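Local structure of phospholipase C beta (Meleagris gallopavo, 1JAD) at residues 59-64 / 241-246; 147-151 / 171-175. The protein belongs to the phospholipase C beta family, and this fragment is its C-terminal region, an elongated, almost wholly helical domain with two copies in the assembly. All blocks are in the same frame, centred on the assembly; numbering follows the deposited sequence.

Overall arrangement
The two contacts mark far-separated parts of a long, narrow helical molecule: their centres are 103 Å apart, their nearest atoms about 90 Å, and they lie on opposite sides of the chain's centre. Helix 161-245 carries one segment of each. In chain order come 59-64 on helix 28-64, then 147-151 on helix 75-155, then 171-175 and 241-246 on helix 161-245, so both halves of contact 2 fall between those of contact 1. Contact 2 joins successive helices near their hairpin connection, whereas contact 1 brings the far end of helix 161-245 back to helix 28-64. Helix-to-helix packing is therefore found far out on both sides of the molecule's centre.

Contact 1 (59-64 / 241-246); sequences YSVLFL and YMKEVF
Segments 59-64 and 241-245 are helical and cross at -60°, with axes 11.4 Å apart at closest approach and S60 and V245 forming the nearest pair, 7.1 Å from CA to CA. The side chain in the middle is F63, which points at the opposite segment and meets four of its residues, Y241, M242, V245 and F246. Selenomethionine M242 crosses it at about a right angle: its chain is bent at chi2 and chi3, which folds SE back to lie 3.3 Å from F63 CE1. This is a Met-aromatic contact, with SE 4.3 Å from the centroid of the F63 ring and 55° off the ring normal, an oblique approach. F63 CE1 also lies 4.0 Å from Y241 CE2, and at the root of the side chain F63 CB rests 4.0 Å from V245 CG1. The site belongs to a bundle of long helices, and helix 75-155 supplies the third wall: L79 touches F63, R82 and L83 touch Y59, and the Y59 hydroxyl is hydrogen-bonded to E86. V245 is wedged between aromatic rings of its own segment, CG2 over the centre of the Y241 ring and CG1 over that of F246. Farther along, L64 and F246 slide past each other in opposite directions, L64 CD2 reaching 3.7 Å from F246 CE1, while the F246 ring sits obliquely to that of F63. With CG anti to the backbone N (chi1 -176°), the Y241 ring is carried across to the other helix, and its OH ends 3.4 Å from S60 OG. S60 OG is hydrogen-bonded within its own helix, to Q57 O and L56 O, and the Y241 hydroxyl makes a weak hydrogen bond to that same L56 O.

Contact 2 (147-151 / 171-175); sequences RLDRI and INNSH
R147 and H175 lead an antiparallel helix-helix contact close to the turn of a helical hairpin, where helix 75-155 runs out and helix 161-245 comes back beside it. The short helical segments run at 166° to each other with axes 9.9 Å apart, and the nearest backbone pair is R147 and H175, 6.3 Å from CA to CA. R147 leaves its helix with CG anti to the backbone N and slants across H175, and its CD packs 3.4 Å from H175 CG. The chain then bends at chi3 (71°), placing NE over one face of the imidazole while the guanidinium plane stays inclined at 52° to the ring. The bend also turns NH1 to the amide of N172: OD1 lies at the guanidinium edge, near its plane. The modelled separation of R147 NH1 and N172 OD1, 2.4 Å, is too short to trust in detail. R147 has a second polar tie in its own helix, a salt bridge from NH2 to E144, and the second subunit closes in on this side, with its M85 against R147 and N172 and its E92 against H175. The rest of the contact is mostly apolar. I171 points at the opposite helix and packs against R150 and I151: its CG2 lies 3.8 Å from R150 CB. R150, extended from CG to NE, runs on past it to bring NH1 to S174 OG, 3.7 Å away, a loose approach. On the other branch of I171, CD1 meets I151 CD1 methyl to methyl at 3.7 Å.

Contact 1 (59-64 / 241-246)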
ATOM      1  N   TYR A  59      46.207 -23.858  -9.235  1.00 53.18           N
ATOM      2  CA  TYR A  59      46.572 -25.006 -10.055  1.00 53.08           C
ATOM      3  C   TYR A  59      47.832 -24.793 -10.873  1.00 54.05           C
ATOM      4  O   TYR A  59      48.212 -25.647 -11.668  1.00 53.95           O
ATOM      5  CB  TYR A  59      45.422 -25.418 -10.970  1.00 51.69           C
ATOM      6  CG  TYR A  59      44.396 -26.252 -10.250  1.00 51.05           C
ATOM      7  CD1 TYR A  59      43.622 -25.711  -9.221  1.00 49.70           C
ATOM      8  CD2 TYR A  59      44.254 -27.609 -10.544  1.00 49.43           C
ATOM      9  CE1 TYR A  59      42.735 -26.504  -8.497  1.00 49.04           C
ATOM     10  CE2 TYR A  59      43.373 -28.410  -9.828  1.00 49.03           C
ATOM     11  CZ  TYR A  59      42.619 -27.855  -8.804  1.00 49.36           C
ATOM     12  OH  TYR A  59      41.774 -28.664  -8.072  1.00 47.80           O
ATOM     13  N   SER A  60      48.470 -23.644 -10.679  1.00 55.56           N
ATOM     14  CA  SER A  60      49.715 -23.342 -11.372  1.00 56.86           C
ATOM     15  C   SER A  60      50.747 -24.076 -10.529  1.00 57.33           C
ATOM     16  O   SER A  60      51.589 -24.814 -11.038  1.00 58.08           O
ATOM     17  CB  SER A  60      50.015 -21.844 -11.320  1.00 57.36           C
ATOM     18  OG  SER A  60      48.877 -21.078 -11.651  1.00 59.80           O
ATOM     19  N   VAL A  61      50.652 -23.850  -9.222  1.00 57.11           N
ATOM     20  CA  VAL A  61      51.533 -24.458  -8.242  1.00 57.72           C
ATOM     21  C   VAL A  61      51.375 -25.977  -8.263  1.00 59.09           C
ATOM     22  O   VAL A  61      52.347 -26.706  -8.457  1.00 59.88           O
ATOM     23  CB  VAL A  61      51.207 -23.932  -6.817  1.00 57.08           C
ATOM     24  CG1 VAL A  61      52.137 -24.556  -5.793  1.00 55.34           C
ATOM     25  CG2 VAL A  61      51.329 -22.424  -6.784  1.00 57.30           C
ATOM     26  N   LEU A  62      50.144 -26.446  -8.075  1.00 59.85           N
ATOM     27  CA  LEU A  62      49.858 -27.875  -8.059  1.00 60.70           C
ATOM     28  C   LEU A  62      50.380 -28.600  -9.298  1.00 61.42           C
ATOM     29  O   LEU A  62      51.035 -29.639  -9.190  1.00 61.79           O
ATOM     30  CB  LEU A  62      48.350 -28.099  -7.918  1.00 60.62           C
ATOM     31  CG  LEU A  62      47.727 -27.491  -6.657  1.00 61.22           C
ATOM     32  CD1 LEU A  62      46.239 -27.802  -6.598  1.00 60.59           C
ATOM     33  CD2 LEU A  62      48.426 -28.048  -5.434  1.00 61.47           C
ATOM     34  N   PHE A  63      50.093 -28.047 -10.471  1.00 61.64           N
ATOM     35  CA  PHE A  63      50.533 -28.638 -11.729  1.00 62.50           C
ATOM     36  C   PHE A  63      52.043 -28.726 -11.903  1.00 62.76           C
ATOM     37  O   PHE A  63      52.580 -29.805 -12.161  1.00 63.52           O
ATOM     38  CB  PHE A  63      49.938 -27.864 -12.912  1.00 63.38           C
ATOM     39  CG  PHE A  63      48.560 -28.319 -13.313  1.00 64.45           C
ATOM     40  CD1 PHE A  63      47.777 -27.537 -14.154  1.00 64.79           C
ATOM     41  CD2 PHE A  63      48.060 -29.547 -12.887  1.00 64.20           C
ATOM     42  CE1 PHE A  63      46.515 -27.972 -14.565  1.00 65.23           C
ATOM     43  CE2 PHE A  63      46.800 -29.987 -13.297  1.00 64.68           C
ATOM     44  CZ  PHE A  63      46.027 -29.200 -14.136  1.00 63.70           C
ATOM     45  N   LEU A  64      52.726 -27.594 -11.767  1.00 62.37           N
ATOM     46  CA  LEU A  64      54.172 -27.561 -11.940  1.00 62.10           C
ATOM     47  C   LEU A  64      54.971 -28.038 -10.732  1.00 61.43           C
ATOM     48  O   LEU A  64      56.197 -27.909 -10.701  1.00 61.57           O
ATOM     49  CB  LEU A  64      54.611 -26.151 -12.334  1.00 62.59           C
ATOM     50  CG  LEU A  64      54.014 -25.685 -13.665  1.00 62.97           C
ATOM     51  CD1 LEU A  64      54.512 -24.281 -13.989  1.00 64.00           C
ATOM     52  CD2 LEU A  64      54.396 -26.667 -14.769  1.00 62.03           C
ATOM     53  N   TYR A 241      43.901 -23.416 -20.990  1.00 65.45           N
ATOM     54  CA  TYR A 241      44.744 -23.307 -19.803  1.00 65.19           C
ATOM     55  C   TYR A 241      45.875 -24.341 -19.797  1.00 65.22           C
ATOM     56  O   TYR A 241      46.998 -24.040 -19.383  1.00 65.26           O
ATOM     57  CB  TYR A 241      43.875 -23.464 -18.552  1.00 64.44           C
ATOM     58  CG  TYR A 241      44.602 -23.269 -17.246  1.00 64.41           C
ATOM     59  CD1 TYR A 241      45.167 -22.038 -16.917  1.00 64.94           C
ATOM     60  CD2 TYR A 241      44.720 -24.316 -16.330  1.00 64.81           C
ATOM     61  CE1 TYR A 241      45.830 -21.848 -15.706  1.00 65.20           C
ATOM     62  CE2 TYR A 241      45.381 -24.138 -15.117  1.00 65.35           C
ATOM     63  CZ  TYR A 241      45.931 -22.902 -14.811  1.00 65.51           C
ATOM     64  OH  TYR A 241      46.575 -22.719 -13.610  1.00 66.18           O
HETATM   65  N   MSE A 242      45.579 -25.553 -20.261  1.00 65.06           N
HETATM   66  CA  MSE A 242      46.575 -26.620 -20.305  1.00 65.91           C
HETATM   67  C   MSE A 242      47.616 -26.396 -21.400  1.00 67.21           C
HETATM   68  O   MSE A 242      48.474 -27.247 -21.637  1.00 67.92           O
HETATM   69  CB  MSE A 242      45.903 -27.985 -20.508  1.00 64.96           C
HETATM   70  CG  MSE A 242      44.991 -28.417 -19.362  1.00 64.64           C
HETATM   71 SE   MSE A 242      45.819 -28.510 -17.741  1.00 66.17          SE
HETATM   72  CE  MSE A 242      47.037 -29.827 -18.018  1.00 62.59           C
ATOM     73  N   LYS A 243      47.530 -25.254 -22.072  1.00 68.41           N
ATOM     74  CA  LYS A 243      48.479 -24.916 -23.121  1.00 70.11           C
ATOM     75  C   LYS A 243      49.321 -23.748 -22.626  1.00 72.51           C
ATOM     76  O   LYS A 243      50.343 -23.400 -23.214  1.00 72.86           O
ATOM     77  CB  LYS A 243      47.737 -24.532 -24.401  1.00 68.65           C
ATOM     78  CG  LYS A 243      46.883 -25.652 -24.971  1.00 69.33           C
ATOM     79  CD  LYS A 243      46.198 -25.234 -26.261  1.00 69.84           C
ATOM     80  CE  LYS A 243      45.377 -26.370 -26.841  1.00 69.54           C
ATOM     81  NZ  LYS A 243      44.698 -25.976 -28.107  1.00 70.53           N
ATOM     82  N   GLU A 244      48.875 -23.151 -21.528  1.00 75.46           N
ATOM     83  CA  GLU A 244      49.557 -22.018 -20.922  1.00 78.35           C
ATOM     84  C   GLU A 244      50.442 -22.541 -19.797  1.00 80.50           C
ATOM     85  O   GLU A 244      51.332 -21.839 -19.315  1.00 81.10           O
ATOM     86  CB  GLU A 244      48.526 -21.037 -20.350  1.00 78.57           C
ATOM     87  CG  GLU A 244      47.483 -20.563 -21.358  1.00 79.49           C
ATOM     88  CD  GLU A 244      46.377 -19.732 -20.720  1.00 80.54           C
ATOM     89  OE1 GLU A 244      46.677 -18.661 -20.151  1.00 81.30           O
ATOM     90  OE2 GLU A 244      45.202 -20.152 -20.787  1.00 81.52           O
ATOM     91  N   VAL A 245      50.189 -23.783 -19.388  1.00 82.50           N
ATOM     92  CA  VAL A 245      50.943 -24.408 -18.306  1.00 84.41           C
ATOM     93  C   VAL A 245      52.114 -25.255 -18.796  1.00 85.99           C
ATOM     94  O   VAL A 245      53.265 -24.996 -18.443  1.00 85.40           O
ATOM     95  CB  VAL A 245      50.027 -25.305 -17.433  1.00 84.39           C
ATOM     96  CG1 VAL A 245      50.826 -25.906 -16.287  1.00 84.33           C
ATOM     97  CG2 VAL A 245      48.860 -24.495 -16.893  1.00 84.19           C
ATOM     98  N   PHE A 246      51.820 -26.269 -19.605  1.00 88.07           N
ATOM     99  CA  PHE A 246      52.869 -27.150 -20.107  1.00 90.23           C
ATOM    100  C   PHE A 246      53.389 -26.801 -21.506  1.00 91.43           C
ATOM    101  O   PHE A 246      54.531 -26.358 -21.648  1.00 92.42           O
ATOM    102  CB  PHE A 246      52.401 -28.617 -20.069  1.00 90.09           C
ATOM    103  CG  PHE A 246      52.056 -29.113 -18.690  1.00 89.47           C
ATOM    104  CD1 PHE A 246      52.996 -29.071 -17.664  1.00 88.86           C
ATOM    105  CD2 PHE A 246      50.791 -29.625 -18.418  1.00 89.63           C
ATOM    106  CE1 PHE A 246      52.680 -29.532 -16.387  1.00 88.82           C
ATOM    107  CE2 PHE A 246      50.465 -30.088 -17.143  1.00 89.46           C
ATOM    108  CZ  PHE A 246      51.412 -30.041 -16.126  1.00 88.65           C
TER

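Contact 2 (147-151 / 171-175)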
ATOM      1  N   ARG A 147     -30.699  32.681   0.974  1.00 24.02           N
ATOM      2  CA  ARG A 147     -31.724  32.710   2.009  1.00 24.12           C
ATOM      3  C   ARG A 147     -31.949  34.143   2.474  1.00 25.15           C
ATOM      4  O   ARG A 147     -33.087  34.635   2.436  1.00 27.07           O
ATOM      5  CB  ARG A 147     -31.307  31.843   3.199  1.00 23.82           C
ATOM      6  CG  ARG A 147     -32.425  31.542   4.186  1.00 24.50           C
ATOM      7  CD  ARG A 147     -31.846  30.895   5.435  1.00 25.65           C
ATOM      8  NE  ARG A 147     -31.079  31.855   6.227  1.00 24.77           N
ATOM      9  CZ  ARG A 147     -31.632  32.728   7.066  1.00 24.62           C
ATOM     10  NH1 ARG A 147     -32.952  32.749   7.216  1.00 24.79           N
ATOM     11  NH2 ARG A 147     -30.874  33.581   7.751  1.00 19.58           N
ATOM     12  N   LEU A 148     -30.880  34.819   2.905  1.00 22.96           N
ATOM     13  CA  LEU A 148     -31.016  36.199   3.368  1.00 22.82           C
ATOM     14  C   LEU A 148     -31.699  37.064   2.318  1.00 24.37           C
ATOM     15  O   LEU A 148     -32.605  37.835   2.634  1.00 23.60           O
ATOM     16  CB  LEU A 148     -29.658  36.850   3.695  1.00 21.12           C
ATOM     17  CG  LEU A 148     -28.866  36.677   4.994  1.00 19.27           C
ATOM     18  CD1 LEU A 148     -29.823  36.775   6.166  1.00 17.90           C
ATOM     19  CD2 LEU A 148     -28.165  35.370   5.025  1.00 21.39           C
ATOM     20  N   ASP A 149     -31.242  36.940   1.072  1.00 25.95           N
ATOM     21  CA  ASP A 149     -31.784  37.728  -0.033  1.00 26.21           C
ATOM     22  C   ASP A 149     -33.264  37.423  -0.304  1.00 27.47           C
ATOM     23  O   ASP A 149     -34.059  38.340  -0.529  1.00 26.24           O
ATOM     24  CB  ASP A 149     -30.946  37.497  -1.295  1.00 26.60           C
ATOM     25  CG  ASP A 149     -31.308  38.453  -2.421  1.00 29.93           C
ATOM     26  OD1 ASP A 149     -32.318  38.220  -3.124  1.00 30.03           O
ATOM     27  OD2 ASP A 149     -30.586  39.462  -2.592  1.00 30.80           O
ATOM     28  N   ARG A 150     -33.640  36.146  -0.276  1.00 27.80           N
ATOM     29  CA  ARG A 150     -35.034  35.798  -0.501  1.00 28.29           C
ATOM     30  C   ARG A 150     -35.895  36.452   0.570  1.00 30.07           C
ATOM     31  O   ARG A 150     -36.982  36.953   0.278  1.00 31.47           O
ATOM     32  CB  ARG A 150     -35.217  34.286  -0.477  1.00 28.11           C
ATOM     33  CG  ARG A 150     -34.634  33.577  -1.684  1.00 28.62           C
ATOM     34  CD  ARG A 150     -34.503  32.092  -1.389  1.00 31.04           C
ATOM     35  NE  ARG A 150     -33.845  31.338  -2.454  1.00 31.74           N
ATOM     36  CZ  ARG A 150     -33.371  30.106  -2.291  1.00 32.79           C
ATOM     37  NH1 ARG A 150     -33.484  29.501  -1.109  1.00 34.00           N
ATOM     38  NH2 ARG A 150     -32.781  29.479  -3.300  1.00 32.42           N
ATOM     39  N   ILE A 151     -35.413  36.454   1.811  1.00 29.63           N
ATOM     40  CA  ILE A 151     -36.163  37.077   2.897  1.00 27.63           C
ATOM     41  C   ILE A 151     -36.280  38.569   2.628  1.00 29.48           C
ATOM     42  O   ILE A 151     -37.380  39.124   2.644  1.00 30.32           O
ATOM     43  CB  ILE A 151     -35.466  36.901   4.261  1.00 27.46           C
ATOM     44  CG1 ILE A 151     -35.488  35.433   4.693  1.00 26.26           C
ATOM     45  CG2 ILE A 151     -36.131  37.791   5.296  1.00 26.55           C
ATOM     46  CD1 ILE A 151     -36.854  34.866   4.887  1.00 24.99           C
ATOM     47  N   ILE A 171     -39.077  29.772   3.302  1.00 28.43           N
ATOM     48  CA  ILE A 171     -37.731  30.060   2.824  1.00 26.39           C
ATOM     49  C   ILE A 171     -36.701  29.392   3.756  1.00 26.25           C
ATOM     50  O   ILE A 171     -35.854  28.615   3.308  1.00 26.32           O
ATOM     51  CB  ILE A 171     -37.498  31.587   2.750  1.00 27.02           C
ATOM     52  CG1 ILE A 171     -38.479  32.202   1.751  1.00 25.90           C
ATOM     53  CG2 ILE A 171     -36.064  31.891   2.317  1.00 28.56           C
ATOM     54  CD1 ILE A 171     -38.430  33.725   1.694  1.00 27.20           C
ATOM     55  N   ASN A 172     -36.784  29.672   5.052  1.00 25.57           N
ATOM     56  CA  ASN A 172     -35.851  29.067   5.996  1.00 24.59           C
ATOM     57  C   ASN A 172     -35.851  27.559   5.861  1.00 24.48           C
ATOM     58  O   ASN A 172     -34.802  26.931   5.867  1.00 23.79           O
ATOM     59  CB  ASN A 172     -36.211  29.446   7.429  1.00 22.32           C
ATOM     60  CG  ASN A 172     -36.050  30.914   7.680  1.00 22.86           C
ATOM     61  OD1 ASN A 172     -34.970  31.463   7.487  1.00 23.30           O
ATOM     62  ND2 ASN A 172     -37.124  31.571   8.114  1.00 20.54           N
ATOM     63  N   ASN A 173     -37.042  26.987   5.745  1.00 27.25           N
ATOM     64  CA  ASN A 173     -37.205  25.543   5.594  1.00 28.87           C
ATOM     65  C   ASN A 173     -36.429  25.057   4.384  1.00 28.34           C
ATOM     66  O   ASN A 173     -35.692  24.071   4.455  1.00 28.66           O
ATOM     67  CB  ASN A 173     -38.679  25.211   5.407  1.00 33.08           C
ATOM     68  CG  ASN A 173     -38.906  23.755   5.093  1.00 39.24           C
ATOM     69  OD1 ASN A 173     -40.041  23.330   4.859  1.00 42.54           O
ATOM     70  ND2 ASN A 173     -37.828  22.973   5.090  1.00 39.13           N
ATOM     71  N   SER A 174     -36.616  25.758   3.271  1.00 27.63           N
ATOM     72  CA  SER A 174     -35.934  25.447   2.024  1.00 28.56           C
ATOM     73  C   SER A 174     -34.431  25.343   2.250  1.00 27.72           C
ATOM     74  O   SER A 174     -33.810  24.332   1.924  1.00 28.34           O
ATOM     75  CB  SER A 174     -36.213  26.554   0.993  1.00 29.94           C
ATOM     76  OG  SER A 174     -35.324  26.471  -0.124  1.00 33.58           O
ATOM     77  N   HIS A 175     -33.867  26.412   2.808  1.00 27.42           N
ATOM     78  CA  HIS A 175     -32.441  26.520   3.077  1.00 26.50           C
ATOM     79  C   HIS A 175     -31.851  25.329   3.811  1.00 26.39           C
ATOM     80  O   HIS A 175     -30.955  24.653   3.305  1.00 26.99           O
ATOM     81  CB  HIS A 175     -32.161  27.784   3.885  1.00 27.89           C
ATOM     82  CG  HIS A 175     -30.750  27.871   4.385  1.00 30.36           C
ATOM     83  ND1 HIS A 175     -29.667  27.981   3.537  1.00 28.24           N
ATOM     84  CD2 HIS A 175     -30.243  27.814   5.640  1.00 28.42           C
ATOM     85  CE1 HIS A 175     -28.555  27.989   4.251  1.00 29.99           C
ATOM     86  NE2 HIS A 175     -28.876  27.890   5.529  1.00 29.10           N
TER